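Local coordinates for Lmo2125 protein (Listeria monocytogenes serovar 1/2a, PDB 5TU0) that binds maltose and probably delivers it to a membrane transporter as the extracellular solute-binding lipoprotein of a sugar uptake system, at residues Gly79-Val84 / Gly275-Asn280. The protein carries 2 engineered substitutions. Residues are numbered along the deposited sequence; the frame is centred on the assembly and turned at random.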
# COMPACT_ATOMS: atom_id res chain seq x y z
N GLY A 79 22.10 -5.78 4.19
CA GLY A 79 22.65 -6.75 5.13
C GLY A 79 22.01 -6.80 6.51
O GLY A 79 22.53 -7.49 7.40
N HIS A 80 20.88 -6.13 6.70
CA HIS A 80 20.22 -6.10 8.02
C HIS A 80 19.21 -7.22 8.28
O HIS A 80 18.87 -7.50 9.44
CB HIS A 80 19.56 -4.73 8.23
CG HIS A 80 20.48 -3.57 8.02
ND1 HIS A 80 21.66 -3.42 8.72
CD2 HIS A 80 20.38 -2.49 7.22
CE1 HIS A 80 22.26 -2.31 8.34
NE2 HIS A 80 21.49 -1.72 7.43
N LEU A 81 18.70 -7.85 7.22
CA LEU A 81 17.74 -8.96 7.35
C LEU A 81 18.33 -10.27 6.85
O LEU A 81 19.06 -10.29 5.88
CB LEU A 81 16.47 -8.67 6.54
CG LEU A 81 15.74 -7.37 6.90
CD1 LEU A 81 14.53 -7.21 6.01
CD2 LEU A 81 15.35 -7.36 8.36
N ALA A 82 17.97 -11.36 7.51
CA ALA A 82 18.41 -12.68 7.10
C ALA A 82 17.58 -13.19 5.91
O ALA A 82 16.40 -12.87 5.82
CB ALA A 82 18.23 -13.65 8.26
N GLU A 83 18.18 -14.00 5.05
CA GLU A 83 17.40 -14.68 4.01
C GLU A 83 16.58 -15.74 4.73
O GLU A 83 17.09 -16.39 5.64
CB GLU A 83 18.30 -15.37 2.98
CG GLU A 83 19.12 -14.43 2.15
CD GLU A 83 19.99 -15.16 1.14
OE1 GLU A 83 19.50 -16.10 0.48
OE2 GLU A 83 21.17 -14.77 1.02
N VAL A 84 15.31 -15.88 4.34
CA VAL A 84 14.39 -16.82 4.99
C VAL A 84 13.65 -17.64 3.96
O VAL A 84 13.65 -17.31 2.75
CB VAL A 84 13.35 -16.09 5.87
CG1 VAL A 84 14.04 -15.43 7.06
CG2 VAL A 84 12.57 -15.04 5.06
N GLY A 275 5.24 -7.79 5.95
CA GLY A 275 5.79 -9.12 6.10
C GLY A 275 6.54 -9.22 7.43
O GLY A 275 6.89 -8.20 8.05
N TRP A 276 6.77 -10.45 7.86
CA TRP A 276 7.58 -10.71 9.02
C TRP A 276 9.02 -10.88 8.51
O TRP A 276 9.25 -11.52 7.48
CB TRP A 276 7.11 -11.97 9.74
CG TRP A 276 5.91 -11.76 10.57
CD1 TRP A 276 4.61 -11.94 10.21
CD2 TRP A 276 5.90 -11.34 11.94
NE1 TRP A 276 3.78 -11.68 11.29
CE2 TRP A 276 4.55 -11.28 12.35
CE3 TRP A 276 6.90 -11.00 12.85
CZ2 TRP A 276 4.18 -10.91 13.65
CZ3 TRP A 276 6.53 -10.63 14.14
CH2 TRP A 276 5.18 -10.59 14.52
N VAL A 277 9.98 -10.30 9.24
CA VAL A 277 11.38 -10.37 8.86
C VAL A 277 12.23 -10.81 10.03
O VAL A 277 11.80 -10.71 11.18
CB VAL A 277 11.88 -9.01 8.32
CG1 VAL A 277 11.01 -8.58 7.14
CG2 VAL A 277 11.88 -7.92 9.39
N VAL A 278 13.42 -11.33 9.72
CA VAL A 278 14.37 -11.84 10.73
C VAL A 278 15.64 -11.01 10.71
O VAL A 278 16.22 -10.77 9.64
CB VAL A 278 14.75 -13.30 10.46
CG1 VAL A 278 15.79 -13.81 11.46
CG2 VAL A 278 13.52 -14.18 10.46
N SER A 279 16.07 -10.54 11.87
CA SER A 279 17.31 -9.79 11.99
C SER A 279 18.49 -10.64 11.51
O SER A 279 18.62 -11.80 11.91
CB SER A 279 17.53 -9.40 13.45
OG SER A 279 18.82 -8.86 13.65
N ASN A 280 19.35 -10.07 10.66
CA ASN A 280 20.53 -10.81 10.18
C ASN A 280 21.56 -10.96 11.30
O ASN A 280 22.49 -11.74 11.17
CB ASN A 280 21.16 -10.11 8.98
CG ASN A 280 22.00 -11.04 8.11
OD1 ASN A 280 21.84 -12.27 8.13
ND2 ASN A 280 22.86 -10.45 7.29
O HOH W 1 14.21 -11.56 7.03
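The backbones of Leu81 and Ser279 are joined by a single beta bridge, framed by two nearly straight backbone hydrogen bonds: Ala82 N to Val278 O at 2.8 Å and Asn280 N to His80 O at 2.9 Å. The solute-binding protein fold here illustrates how a loop leaving a helix can be fastened to strand 272-278 and the residues that follow it. The loop starts at Gly79, whose positive phi belongs to the Schellman motif ending helix 69-77. In Asn280, CG stands anti to the backbone N (chi1 -157°). Its ND2 donates a hydrogen bond to Gly79 O at 3.0 Å; that oxygen lies almost in the amide plane, while ND2 sits well above the Gly79 carbonyl plane. The other amide atom, OD1, accepts from Lys285, a residue of the tartronate pocket, so both ends of the amide are held. Apolar contacts continue along the strand. Leu81 spreads both methyls over Val277, CD2 meeting CG2 at 3.7 Å, and Leu52 of helix 45-58 also touches Leu81. Val278 turns CG1 to Ala82 CB and CG2 to Val84, with Ala288 and Leu292 of helix 285-295 packed against it. Beyond the direct bonds, a water accepts from Val278 N at 2.8 Å and lies 2.8 Å from Ala82 O, which it can reach as a donor.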